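Local structure of structural protein ORF273 (Acidianus two-tailed virus, 4ART) at residues D98-L103 against V222-S227; F102-D107 against I216-Y221; V144-F147 against Q153-A156; A206-D211 against K229-K234. The protein is a virion structural protein of an archaeal virus, with a heat- and acid-stable fold, whose precise role in the particle is not established. All coordinates share one frame; numbering follows the deposited sequence.

In the fold
Interactions 1 and 2 are neighbours, with centres about 6 Å apart. Both start from helix 99-108 and share Phe102 and Leu103. They meet helix 210-221 and the loop that follows it. Interaction 3 lies at the loop end of the hairpin of strands 139-146 and 154-161 in the seven-stranded mixed sheet. It comes between the two sides of interactions 1 and 2 in sequence, and Phe102 packs against it. Interaction 4 ties the loop leading into helix 210-221 to helix 229-242, with its centre about 12 Å from that of interaction 2. Interactions 3 and 4 are farthest apart, about 27 Å between centres. Helix 99-108 thus links the sheet to a helical layer that contacts the second subunit.

Interaction 1: residues D98-L103 against V222-S227; sequences DFDEFL and VDHNNS
Asp100 and His224 both set CG beside their own backbone N (chi1 -61° in each), and this brings carboxylate and imidazole together. His224 NE2 donates to Asp100 OD2 over 3.2 Å. The bond is bent and weak, with an N-H...O angle of 137°. Asp100 lies at the edge of the imidazole, with CG in the ring plane. The carboxylate is turned 75° from the ring. Beside this pair, Glu101 OE1 comes within 4.3 Å of Val222 CG1, a loose touch.

The contact joins the first turn of helix 99-108 to the loop after helix 210-221. Asp98 is the N-cap of that first turn. Its OD2 accepts weakly from Glu101 N at 3.4 Å. On the loop, His224 has positive phi and turns the chain away from helical geometry. Asn225 then forms an Asx turn. Its OD1 is gripped twice, by Ser227 OG at 2.6 Å and by Ser227 N at 3.1 Å. Asn225 ND2 bonds to Glu131 and to the backbone of Ala129, both of the second subunit.

Asp98 OD2 is 5.4 Å from His224 NE2, not in contact. Two carboxylates in the neighbourhood may favour a protonated imidazole. A bond this bent and weak holds the pair only loosely, in keeping with a contact at the protein surface.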
loop_
_atom_site.group_PDB
_atom_site.type_symbol
_atom_site.label_atom_id
_atom_site.label_comp_id
_atom_site.label_asym_id
_atom_site.label_seq_id
_atom_site.Cartn_x
_atom_site.Cartn_y
_atom_site.Cartn_z
ATOM N N ASP A 98 -12.874 1.988 -7.656
ATOM C CA ASP A 98 -12.660 1.109 -8.810
ATOM C C ASP A 98 -13.147 -0.280 -8.430
ATOM O O ASP A 98 -12.717 -0.823 -7.409
ATOM C CB ASP A 98 -11.165 1.079 -9.235
ATOM C CG ASP A 98 -10.867 0.123 -10.389
ATOM O OD1 ASP A 98 -11.647 0.111 -11.371
ATOM O OD2 ASP A 98 -9.842 -0.607 -10.318
ATOM N N PHE A 99 -14.048 -0.845 -9.246
ATOM C CA PHE A 99 -14.652 -2.153 -8.992
ATOM C C PHE A 99 -13.687 -3.322 -8.984
ATOM O O PHE A 99 -13.836 -4.233 -8.176
ATOM C CB PHE A 99 -15.828 -2.437 -9.929
ATOM C CG PHE A 99 -16.750 -3.491 -9.350
ATOM C CD1 PHE A 99 -17.583 -3.195 -8.277
ATOM C CD2 PHE A 99 -16.769 -4.780 -9.865
ATOM C CE1 PHE A 99 -18.421 -4.168 -7.730
ATOM C CE2 PHE A 99 -17.630 -5.747 -9.335
ATOM C CZ PHE A 99 -18.437 -5.438 -8.259
ATOM N N ASP A 100 -12.716 -3.302 -9.888
ATOM C CA ASP A 100 -11.707 -4.346 -10.011
ATOM C C ASP A 100 -10.826 -4.399 -8.767
ATOM O O ASP A 100 -10.491 -5.486 -8.296
ATOM C CB ASP A 100 -10.868 -4.119 -11.274
ATOM C CG ASP A 100 -11.665 -4.161 -12.572
ATOM O OD1 ASP A 100 -12.390 -5.173 -12.804
ATOM O OD2 ASP A 100 -11.575 -3.186 -13.353
ATOM N N GLU A 101 -10.478 -3.216 -8.225
ATOM C CA GLU A 101 -9.653 -3.044 -7.030
ATOM C C GLU A 101 -10.433 -3.488 -5.806
ATOM O O GLU A 101 -9.872 -4.153 -4.937
ATOM C CB GLU A 101 -9.215 -1.584 -6.889
ATOM C CG GLU A 101 -8.055 -1.420 -5.923
ATOM C CD GLU A 101 -7.444 -0.035 -5.882
ATOM O OE1 GLU A 101 -7.310 0.595 -6.957
ATOM O OE2 GLU A 101 -7.079 0.413 -4.770
ATOM N N PHE A 102 -11.727 -3.133 -5.748
ATOM C CA PHE A 102 -12.653 -3.558 -4.700
ATOM C C PHE A 102 -12.671 -5.092 -4.620
ATOM O O PHE A 102 -12.445 -5.646 -3.553
ATOM C CB PHE A 102 -14.076 -3.016 -4.995
ATOM C CG PHE A 102 -15.178 -3.500 -4.081
ATOM C CD1 PHE A 102 -15.176 -3.176 -2.726
ATOM C CD2 PHE A 102 -16.259 -4.204 -4.587
ATOM C CE1 PHE A 102 -16.208 -3.602 -1.887
ATOM C CE2 PHE A 102 -17.294 -4.626 -3.743
ATOM C CZ PHE A 102 -17.263 -4.318 -2.403
ATOM N N LEU A 103 -12.876 -5.768 -5.756
ATOM C CA LEU A 103 -12.910 -7.243 -5.807
ATOM C C LEU A 103 -11.568 -7.843 -5.427
ATOM O O LEU A 103 -11.515 -8.811 -4.669
ATOM C CB LEU A 103 -13.353 -7.725 -7.193
ATOM C CG LEU A 103 -14.773 -7.374 -7.624
ATOM C CD1 LEU A 103 -15.040 -7.945 -8.998
ATOM C CD2 LEU A 103 -15.825 -7.859 -6.607
ATOM N N VAL A 222 -5.226 -5.740 -10.949
ATOM C CA VAL A 222 -5.280 -4.289 -10.785
ATOM C C VAL A 222 -4.517 -3.554 -11.899
ATOM O O VAL A 222 -5.013 -2.539 -12.420
ATOM C CB VAL A 222 -4.876 -3.856 -9.330
ATOM C CG1 VAL A 222 -4.991 -2.340 -9.136
ATOM C CG2 VAL A 222 -5.736 -4.586 -8.299
ATOM N N ASP A 223 -3.338 -4.082 -12.298
ATOM C CA ASP A 223 -2.599 -3.486 -13.419
ATOM C C ASP A 223 -3.152 -3.987 -14.756
ATOM O O ASP A 223 -2.724 -3.488 -15.801
ATOM C CB ASP A 223 -1.072 -3.682 -13.313
ATOM C CG ASP A 223 -0.443 -2.929 -12.148
ATOM O OD1 ASP A 223 -0.737 -1.718 -11.992
ATOM O OD2 ASP A 223 0.363 -3.543 -11.406
ATOM N N HIS A 224 -4.116 -4.947 -14.723
ATOM C CA HIS A 224 -4.776 -5.501 -15.906
ATOM C C HIS A 224 -3.807 -6.059 -16.954
ATOM O O HIS A 224 -3.985 -5.858 -18.160
ATOM C CB HIS A 224 -5.774 -4.488 -16.532
ATOM C CG HIS A 224 -6.874 -4.093 -15.612
ATOM N ND1 HIS A 224 -6.838 -2.870 -14.949
ATOM C CD2 HIS A 224 -7.935 -4.809 -15.163
ATOM C CE1 HIS A 224 -7.908 -2.859 -14.165
ATOM N NE2 HIS A 224 -8.599 -4.003 -14.263
ATOM N N ASN A 225 -2.769 -6.747 -16.479
ATOM C CA ASN A 225 -1.781 -7.318 -17.372
ATOM C C ASN A 225 -2.049 -8.799 -17.448
ATOM O O ASN A 225 -1.807 -9.505 -16.474
ATOM C CB ASN A 225 -0.353 -7.009 -16.874
ATOM C CG ASN A 225 0.670 -7.361 -17.921
ATOM O OD1 ASN A 225 0.691 -8.471 -18.442
ATOM N ND2 ASN A 225 1.474 -6.407 -18.320
ATOM N N ASN A 226 -2.577 -9.267 -18.603
ATOM C CA ASN A 226 -2.951 -10.669 -18.824
ATOM C C ASN A 226 -1.814 -11.684 -18.842
ATOM O O ASN A 226 -2.066 -12.850 -18.584
ATOM C CB ASN A 226 -3.846 -10.828 -20.064
ATOM C CG ASN A 226 -5.299 -11.001 -19.722
ATOM O OD1 ASN A 226 -5.935 -10.118 -19.117
ATOM N ND2 ASN A 226 -5.856 -12.165 -20.096
ATOM N N SER A 227 -0.572 -11.262 -19.138
ATOM C CA SER A 227 0.568 -12.173 -19.165
ATOM C C SER A 227 0.851 -12.759 -17.762
ATOM O O SER A 227 1.470 -13.808 -17.659
ATOM C CB SER A 227 1.787 -11.480 -19.744
ATOM O OG SER A 227 2.280 -10.555 -18.792
#

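Interaction 2: residues F102-D107 against I216-Y221; sequences FLFDID and IPYHYY
Tyr221 N donates to Pro217 O over 2.7 Å, a tight helical bond just where Phe104 enters. This is antiparallel helix packing: the segments of helix 99-108 and helix 210-221 run at 155°, with axes 10.8 Å apart. The second helix kinks at Pro217, whose N has no bond to the turn before.

Phe104 carries the contact. Its CG is anti to the backbone N (chi1 178°), which extends the ring across to the other helix. Pro217 CB meets the ring at its edge, in plane, 3.7 Å from Phe104 CE1. Tyr218 turns its edge toward the Phe104 face in an offset edge-to-face pair. The centroids are 5.8 Å apart and the planes 79° apart. Phe104 CZ also lies against the backbone N of Tyr218.

Helix 99-108 is a middle layer here. Phe102 and Ile106 pack on strands 139-146 and 154-161, while Phe104 points to helix 210-221. The Phe104 ring also meets Tyr108 of its own helix. Tyr221 backs the contact, with Tyr220 CD2 lying 3.6 Å above the centre of its ring. Tyr221 CD2 in turn touches Phe104 CD1 at 3.8 Å.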
loop_
_atom_site.group_PDB
_atom_site.type_symbol
_atom_site.label_atom_id
_atom_site.label_comp_id
_atom_site.label_asym_id
_atom_site.label_seq_id
_atom_site.Cartn_x
_atom_site.Cartn_y
_atom_site.Cartn_z
ATOM N N PHE A 102 -11.727 -3.133 -5.748
ATOM C CA PHE A 102 -12.653 -3.558 -4.700
ATOM C C PHE A 102 -12.671 -5.092 -4.620
ATOM O O PHE A 102 -12.445 -5.646 -3.553
ATOM C CB PHE A 102 -14.076 -3.016 -4.995
ATOM C CG PHE A 102 -15.178 -3.500 -4.081
ATOM C CD1 PHE A 102 -15.176 -3.176 -2.726
ATOM C CD2 PHE A 102 -16.259 -4.204 -4.587
ATOM C CE1 PHE A 102 -16.208 -3.602 -1.887
ATOM C CE2 PHE A 102 -17.294 -4.626 -3.743
ATOM C CZ PHE A 102 -17.263 -4.318 -2.403
ATOM N N LEU A 103 -12.876 -5.768 -5.756
ATOM C CA LEU A 103 -12.910 -7.243 -5.807
ATOM C C LEU A 103 -11.568 -7.843 -5.427
ATOM O O LEU A 103 -11.515 -8.811 -4.669
ATOM C CB LEU A 103 -13.353 -7.725 -7.193
ATOM C CG LEU A 103 -14.773 -7.374 -7.624
ATOM C CD1 LEU A 103 -15.040 -7.945 -8.998
ATOM C CD2 LEU A 103 -15.825 -7.859 -6.607
ATOM N N PHE A 104 -10.477 -7.216 -5.882
ATOM C CA PHE A 104 -9.139 -7.679 -5.535
ATOM C C PHE A 104 -8.865 -7.549 -4.021
ATOM O O PHE A 104 -8.331 -8.468 -3.406
ATOM C CB PHE A 104 -8.073 -6.980 -6.388
ATOM C CG PHE A 104 -6.683 -7.393 -6.025
ATOM C CD1 PHE A 104 -6.164 -8.606 -6.476
ATOM C CD2 PHE A 104 -5.898 -6.589 -5.214
ATOM C CE1 PHE A 104 -4.893 -9.025 -6.088
ATOM C CE2 PHE A 104 -4.608 -6.990 -4.866
ATOM C CZ PHE A 104 -4.111 -8.205 -5.312
ATOM N N ASP A 105 -9.236 -6.415 -3.431
ATOM C CA ASP A 105 -9.086 -6.175 -2.001
ATOM C C ASP A 105 -9.906 -7.183 -1.184
ATOM O O ASP A 105 -9.417 -7.640 -0.172
ATOM C CB ASP A 105 -9.506 -4.738 -1.640
ATOM C CG ASP A 105 -8.555 -3.639 -2.103
ATOM O OD1 ASP A 105 -7.556 -3.963 -2.810
ATOM O OD2 ASP A 105 -8.833 -2.454 -1.805
ATOM N N ILE A 106 -11.131 -7.556 -1.652
ATOM C CA ILE A 106 -12.045 -8.546 -1.029
ATOM C C ILE A 106 -11.387 -9.927 -0.993
ATOM O O ILE A 106 -11.378 -10.596 0.039
ATOM C CB ILE A 106 -13.387 -8.669 -1.842
ATOM C CG1 ILE A 106 -14.287 -7.448 -1.710
ATOM C CG2 ILE A 106 -14.172 -9.969 -1.523
ATOM C CD1 ILE A 106 -15.537 -7.553 -2.635
ATOM N N ASP A 107 -10.896 -10.355 -2.160
ATOM C CA ASP A 107 -10.344 -11.682 -2.413
ATOM C C ASP A 107 -8.885 -11.908 -1.952
ATOM O O ASP A 107 -8.521 -13.038 -1.613
ATOM C CB ASP A 107 -10.597 -12.066 -3.895
ATOM C CG ASP A 107 -12.071 -12.034 -4.299
ATOM O OD1 ASP A 107 -12.925 -12.480 -3.483
ATOM O OD2 ASP A 107 -12.372 -11.580 -5.436
ATOM N N ILE A 216 2.168 -10.336 -7.906
ATOM C CA ILE A 216 1.693 -11.031 -9.110
ATOM C C ILE A 216 0.153 -10.940 -9.353
ATOM O O ILE A 216 -0.239 -10.532 -10.448
ATOM C CB ILE A 216 2.283 -12.452 -9.213
ATOM C CG1 ILE A 216 3.815 -12.371 -9.445
ATOM C CG2 ILE A 216 1.567 -13.260 -10.288
ATOM C CD1 ILE A 216 4.521 -13.672 -9.255
ATOM N N PRO A 217 -0.732 -11.247 -8.374
ATOM C CA PRO A 217 -2.173 -11.101 -8.640
ATOM C C PRO A 217 -2.560 -9.616 -8.767
ATOM O O PRO A 217 -3.510 -9.304 -9.484
ATOM C CB PRO A 217 -2.840 -11.825 -7.445
ATOM C CG PRO A 217 -1.765 -12.647 -6.832
ATOM C CD PRO A 217 -0.512 -11.831 -7.035
ATOM N N TYR A 218 -1.786 -8.686 -8.140
ATOM C CA TYR A 218 -2.043 -7.261 -8.280
ATOM C C TYR A 218 -1.750 -6.857 -9.732
ATOM O O TYR A 218 -2.496 -6.062 -10.316
ATOM C CB TYR A 218 -1.177 -6.459 -7.264
ATOM C CG TYR A 218 -1.435 -4.966 -7.285
ATOM C CD1 TYR A 218 -0.784 -4.142 -8.188
ATOM C CD2 TYR A 218 -2.352 -4.382 -6.413
ATOM C CE1 TYR A 218 -1.043 -2.771 -8.236
ATOM C CE2 TYR A 218 -2.602 -3.006 -6.432
ATOM C CZ TYR A 218 -1.951 -2.206 -7.350
ATOM O OH TYR A 218 -2.215 -0.855 -7.390
ATOM N N HIS A 219 -0.649 -7.399 -10.298
ATOM C CA HIS A 219 -0.241 -7.134 -11.675
ATOM C C HIS A 219 -1.295 -7.652 -12.654
ATOM O O HIS A 219 -1.623 -6.970 -13.620
ATOM C CB HIS A 219 1.143 -7.741 -11.948
ATOM C CG HIS A 219 2.268 -7.062 -11.226
ATOM N ND1 HIS A 219 2.216 -5.702 -10.887
ATOM C CD2 HIS A 219 3.459 -7.558 -10.824
ATOM C CE1 HIS A 219 3.365 -5.430 -10.290
ATOM N NE2 HIS A 219 4.152 -6.501 -10.232
ATOM N N TYR A 220 -1.872 -8.821 -12.371
ATOM C CA TYR A 220 -2.929 -9.408 -13.195
ATOM C C TYR A 220 -4.294 -8.685 -13.007
ATOM O O TYR A 220 -4.924 -8.330 -13.989
ATOM C CB TYR A 220 -3.030 -10.953 -12.911
ATOM C CG TYR A 220 -4.148 -11.644 -13.659
ATOM C CD1 TYR A 220 -4.253 -11.548 -15.043
ATOM C CD2 TYR A 220 -5.105 -12.390 -12.982
ATOM C CE1 TYR A 220 -5.303 -12.162 -15.734
ATOM C CE2 TYR A 220 -6.169 -12.988 -13.658
ATOM C CZ TYR A 220 -6.259 -12.879 -15.036
ATOM O OH TYR A 220 -7.276 -13.521 -15.698
ATOM N N TYR A 221 -4.733 -8.438 -11.788
ATOM C CA TYR A 221 -6.073 -7.877 -11.604
ATOM C C TYR A 221 -6.186 -6.409 -11.586
ATOM O O TYR A 221 -7.180 -5.879 -12.089
ATOM C CB TYR A 221 -6.699 -8.401 -10.312
ATOM C CG TYR A 221 -7.035 -9.865 -10.360
ATOM C CD1 TYR A 221 -8.099 -10.332 -11.134
ATOM C CD2 TYR A 221 -6.338 -10.786 -9.580
ATOM C CE1 TYR A 221 -8.445 -11.682 -11.145
ATOM C CE2 TYR A 221 -6.686 -12.141 -9.574
ATOM C CZ TYR A 221 -7.738 -12.585 -10.360
ATOM O OH TYR A 221 -8.095 -13.924 -10.365
#

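Interaction 3: residues V144-F147 against Q153-A156; sequences VVEF and QYLA
A classic beta bulge marks this end of the antiparallel hairpin of strands 139-146 and 154-161, where Gln153 and Tyr154 both face Glu146. Glu146 O holds two backbone donors, Gln153 N at 2.8 Å and Tyr154 N at 3.2 Å. Glu146 N returns a bond to Tyr154 O at 2.8 Å. Farther along, Val144 and Ala156 form a second hydrogen-bonded pair, with Val144 N 2.8 Å from Ala156 O. Between them lies the non-hydrogen-bonded pair Val145 and Leu155.

The two faces of the sheet differ. On one, Val145 CG2 touches Leu155 CD1 at 3.8 Å. On the other are Val144, Glu146, Tyr154 and Ala156, and this face is covered by Phe102 and Ile106 of helix 99-108. Here Glu146 and Tyr154 run side by side, pointing the same way. Glu146 chi1 (163°) swings CG opposite the backbone N, where it meets the edge of the Tyr154 ring at 4.0 Å.

Strands 87-96 and 247-253 flank the hairpin in the seven-stranded sheet, bonding to Val145 and Leu155. At the bulge, the Gln153 amide reaches across to the other strand: NE2 donates weakly to Phe147 O at 3.3 Å.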
loop_
_atom_site.group_PDB
_atom_site.type_symbol
_atom_site.label_atom_id
_atom_site.label_comp_id
_atom_site.label_asym_id
_atom_site.label_seq_id
_atom_site.Cartn_x
_atom_site.Cartn_y
_atom_site.Cartn_z
ATOM N N VAL A 144 -14.047 -3.348 3.239
ATOM C CA VAL A 144 -13.805 -2.602 1.996
ATOM C C VAL A 144 -15.090 -1.958 1.538
ATOM O O VAL A 144 -16.101 -2.643 1.374
ATOM C CB VAL A 144 -13.132 -3.446 0.864
ATOM C CG1 VAL A 144 -12.627 -2.553 -0.274
ATOM C CG2 VAL A 144 -11.996 -4.311 1.414
ATOM N N VAL A 145 -15.070 -0.641 1.387
ATOM C CA VAL A 145 -16.230 0.108 0.917
ATOM C C VAL A 145 -15.974 0.602 -0.508
ATOM O O VAL A 145 -14.942 1.239 -0.771
ATOM C CB VAL A 145 -16.633 1.256 1.869
ATOM C CG1 VAL A 145 -17.992 1.827 1.488
ATOM C CG2 VAL A 145 -16.645 0.788 3.321
ATOM N N GLU A 146 -16.904 0.278 -1.417
ATOM C CA GLU A 146 -16.885 0.693 -2.819
ATOM C C GLU A 146 -17.824 1.901 -3.008
ATOM O O GLU A 146 -19.010 1.804 -2.686
ATOM C CB GLU A 146 -17.286 -0.481 -3.742
ATOM C CG GLU A 146 -17.697 -0.107 -5.157
ATOM C CD GLU A 146 -16.620 0.418 -6.087
ATOM O OE1 GLU A 146 -15.413 0.284 -5.776
ATOM O OE2 GLU A 146 -16.999 0.960 -7.150
ATOM N N PHE A 147 -17.285 3.034 -3.536
ATOM C CA PHE A 147 -18.060 4.259 -3.807
ATOM C C PHE A 147 -18.510 4.415 -5.257
ATOM O O PHE A 147 -17.786 4.029 -6.166
ATOM C CB PHE A 147 -17.301 5.499 -3.336
ATOM C CG PHE A 147 -17.476 5.749 -1.861
ATOM C CD1 PHE A 147 -16.711 5.061 -0.928
ATOM C CD2 PHE A 147 -18.445 6.628 -1.400
ATOM C CE1 PHE A 147 -16.900 5.264 0.439
ATOM C CE2 PHE A 147 -18.630 6.835 -0.033
ATOM C CZ PHE A 147 -17.858 6.151 0.880
ATOM N N GLN A 153 -21.746 2.432 -2.588
ATOM C CA GLN A 153 -22.448 1.372 -3.300
ATOM C C GLN A 153 -22.423 0.046 -2.527
ATOM O O GLN A 153 -23.480 -0.564 -2.360
ATOM C CB GLN A 153 -21.854 1.141 -4.702
ATOM C CG GLN A 153 -21.692 2.360 -5.605
ATOM C CD GLN A 153 -21.346 1.908 -7.004
ATOM O OE1 GLN A 153 -22.193 1.391 -7.736
ATOM N NE2 GLN A 153 -20.082 2.031 -7.390
ATOM N N TYR A 154 -21.218 -0.434 -2.118
ATOM C CA TYR A 154 -21.083 -1.727 -1.444
ATOM C C TYR A 154 -20.105 -1.753 -0.295
ATOM O O TYR A 154 -19.178 -0.947 -0.232
ATOM C CB TYR A 154 -20.699 -2.839 -2.449
ATOM C CG TYR A 154 -21.508 -2.839 -3.726
ATOM C CD1 TYR A 154 -22.825 -3.311 -3.746
ATOM C CD2 TYR A 154 -20.959 -2.391 -4.924
ATOM C CE1 TYR A 154 -23.572 -3.337 -4.929
ATOM C CE2 TYR A 154 -21.703 -2.388 -6.107
ATOM C CZ TYR A 154 -23.006 -2.875 -6.107
ATOM O OH TYR A 154 -23.749 -2.878 -7.266
ATOM N N LEU A 155 -20.306 -2.727 0.599
ATOM C CA LEU A 155 -19.433 -3.037 1.724
ATOM C C LEU A 155 -19.183 -4.525 1.735
ATOM O O LEU A 155 -20.101 -5.303 1.522
ATOM C CB LEU A 155 -20.044 -2.573 3.085
ATOM C CG LEU A 155 -19.368 -3.071 4.396
ATOM C CD1 LEU A 155 -17.940 -2.555 4.543
ATOM C CD2 LEU A 155 -20.185 -2.704 5.620
ATOM N N ALA A 156 -17.921 -4.914 1.934
ATOM C CA ALA A 156 -17.504 -6.297 2.086
ATOM C C ALA A 156 -16.675 -6.362 3.356
ATOM O O ALA A 156 -15.808 -5.521 3.581
ATOM C CB ALA A 156 -16.689 -6.758 0.899
#

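Interaction 4: residues A206-D211 against K229-K234; sequences AGYTYD and KDDALK
Tyr208 lays its hydroxyl over the flat face of the Asp231 carboxylate. Tyr208 OH stands 3.2 Å from Asp231 CG, almost straight above the carboxylate plane. It is 3.4 Å from Asp231 OD1, but the angle is poor and the two are not hydrogen-bonded. Ring and carboxylate planes are 55° apart. Asp231 chi1 (-58°) carries the carboxylate toward the phenol, and chi2 (-25°) sets its plane under the hydroxyl.

A water can bridge the two. It is 2.7 Å from Tyr208 OH and lies in the ring plane at the phenol edge. It may also donate to Asp231 OD2 at a long 3.3 Å, though other acceptors compete for its protons. Thus the hydroxyl has a partner although it does not bond to the acid directly.

The contact joins the entry to helix 210-221 with the first turns of helix 229-242, two consecutive helices of the fold. Thr209 is the N-cap of the first. Ile216, on that helix, packs against both Tyr208 and Asp231.

Nearer the surface, Ala206 CB rests 3.8 Å from the backbone oxygen Lys234 O. It lies 4.3 Å from Lys234 CB, while the rest of the lysine chain leads away.

The second subunit comes close to both segments. Asn192 of the second subunit packs on Tyr208, and Arg215 of the second subunit makes a salt bridge to Asp211. Asp231 OD2 lies near Asp189 OD1 of the second subunit, and these like charges may raise the proton affinity of one acid or the other.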
loop_
_atom_site.group_PDB
_atom_site.type_symbol
_atom_site.label_atom_id
_atom_site.label_comp_id
_atom_site.label_asym_id
_atom_site.label_seq_id
_atom_site.Cartn_x
_atom_site.Cartn_y
_atom_site.Cartn_z
ATOM N N ALA A 206 2.899 -21.364 -3.983
ATOM C CA ALA A 206 3.307 -21.846 -5.306
ATOM C C ALA A 206 4.796 -21.512 -5.647
ATOM O O ALA A 206 5.124 -21.154 -6.777
ATOM C CB ALA A 206 2.351 -21.337 -6.374
ATOM N N GLY A 207 5.665 -21.626 -4.636
ATOM C CA GLY A 207 7.094 -21.381 -4.768
ATOM C C GLY A 207 7.534 -19.936 -4.639
ATOM O O GLY A 207 8.725 -19.637 -4.754
ATOM N N TYR A 208 6.582 -19.028 -4.436
ATOM C CA TYR A 208 6.868 -17.600 -4.326
ATOM C C TYR A 208 6.953 -17.160 -2.889
ATOM O O TYR A 208 6.226 -17.665 -2.020
ATOM C CB TYR A 208 5.741 -16.794 -4.995
ATOM C CG TYR A 208 5.627 -17.037 -6.482
ATOM C CD1 TYR A 208 6.503 -16.431 -7.373
ATOM C CD2 TYR A 208 4.607 -17.831 -7.001
ATOM C CE1 TYR A 208 6.421 -16.669 -8.739
ATOM C CE2 TYR A 208 4.487 -18.041 -8.379
ATOM C CZ TYR A 208 5.387 -17.440 -9.243
ATOM O OH TYR A 208 5.283 -17.618 -10.600
ATOM N N THR A 209 7.782 -16.151 -2.655
ATOM C CA THR A 209 7.871 -15.498 -1.358
ATOM C C THR A 209 6.537 -14.750 -1.233
ATOM O O THR A 209 5.859 -14.543 -2.252
ATOM C CB THR A 209 9.013 -14.518 -1.300
ATOM O OG1 THR A 209 8.821 -13.487 -2.268
ATOM C CG2 THR A 209 10.363 -15.156 -1.425
ATOM N N TYR A 210 6.168 -14.345 -0.008
ATOM C CA TYR A 210 4.907 -13.642 0.267
ATOM C C TYR A 210 4.777 -12.335 -0.513
ATOM O O TYR A 210 3.693 -12.013 -1.002
ATOM C CB TYR A 210 4.800 -13.366 1.774
ATOM C CG TYR A 210 3.467 -12.779 2.183
ATOM C CD1 TYR A 210 2.352 -13.593 2.378
ATOM C CD2 TYR A 210 3.316 -11.407 2.367
ATOM C CE1 TYR A 210 1.115 -13.051 2.736
ATOM C CE2 TYR A 210 2.080 -10.854 2.690
ATOM C CZ TYR A 210 0.994 -11.682 2.905
ATOM O OH TYR A 210 -0.197 -11.128 3.271
ATOM N N ASP A 211 5.864 -11.551 -0.579
ATOM C CA ASP A 211 5.820 -10.266 -1.272
ATOM C C ASP A 211 5.568 -10.426 -2.771
ATOM O O ASP A 211 4.814 -9.648 -3.346
ATOM C CB ASP A 211 7.066 -9.409 -0.933
ATOM C CG ASP A 211 7.037 -8.800 0.475
ATOM O OD1 ASP A 211 6.065 -9.050 1.208
ATOM O OD2 ASP A 211 8.018 -8.084 0.851
ATOM N N LYS A 229 -1.535 -13.902 -15.769
ATOM C CA LYS A 229 -2.664 -14.811 -15.494
ATOM C C LYS A 229 -2.235 -16.156 -14.921
ATOM O O LYS A 229 -2.714 -16.552 -13.863
ATOM C CB LYS A 229 -3.479 -15.052 -16.787
ATOM C CG LYS A 229 -4.744 -15.916 -16.592
ATOM C CD LYS A 229 -5.207 -16.421 -17.962
ATOM C CE LYS A 229 -6.674 -16.738 -18.008
ATOM N NZ LYS A 229 -7.005 -17.685 -19.114
ATOM N N ASP A 230 -1.379 -16.881 -15.658
ATOM C CA ASP A 230 -0.914 -18.208 -15.265
ATOM C C ASP A 230 -0.350 -18.226 -13.853
ATOM O O ASP A 230 -0.764 -19.063 -13.068
ATOM C CB ASP A 230 0.094 -18.772 -16.256
ATOM C CG ASP A 230 -0.520 -19.277 -17.549
ATOM O OD1 ASP A 230 -1.773 -19.235 -17.682
ATOM O OD2 ASP A 230 0.241 -19.748 -18.416
ATOM N N ASP A 231 0.551 -17.288 -13.521
ATOM C CA ASP A 231 1.145 -17.205 -12.187
ATOM C C ASP A 231 0.138 -16.815 -11.107
ATOM O O ASP A 231 0.183 -17.401 -10.044
ATOM C CB ASP A 231 2.369 -16.296 -12.174
ATOM C CG ASP A 231 3.469 -16.707 -13.126
ATOM O OD1 ASP A 231 3.545 -17.905 -13.460
ATOM O OD2 ASP A 231 4.297 -15.836 -13.478
ATOM N N ALA A 232 -0.774 -15.861 -11.386
ATOM C CA ALA A 232 -1.801 -15.417 -10.435
ATOM C C ALA A 232 -2.737 -16.557 -10.063
ATOM O O ALA A 232 -3.096 -16.695 -8.895
ATOM C CB ALA A 232 -2.604 -14.277 -11.032
ATOM N N LEU A 233 -3.149 -17.362 -11.061
ATOM C CA LEU A 233 -4.043 -18.498 -10.848
ATOM C C LEU A 233 -3.331 -19.575 -10.019
ATOM O O LEU A 233 -3.958 -20.154 -9.134
ATOM C CB LEU A 233 -4.516 -19.038 -12.195
ATOM C CG LEU A 233 -5.691 -18.348 -12.911
ATOM C CD1 LEU A 233 -5.749 -16.847 -12.796
ATOM C CD2 LEU A 233 -5.795 -18.817 -14.339
ATOM N N LYS A 234 -2.017 -19.815 -10.273
ATOM C CA LYS A 234 -1.200 -20.756 -9.491
ATOM C C LYS A 234 -1.170 -20.333 -8.020
ATOM O O LYS A 234 -1.412 -21.151 -7.133
ATOM C CB LYS A 234 0.236 -20.865 -10.059
ATOM C CG LYS A 234 0.475 -22.171 -10.800
ATOM C CD LYS A 234 1.827 -22.227 -11.506
ATOM C CE LYS A 234 1.918 -23.475 -12.367
ATOM N NZ LYS A 234 3.325 -23.876 -12.666
HETATM O O HOH W 1 7.233 -16.368 -12.082
#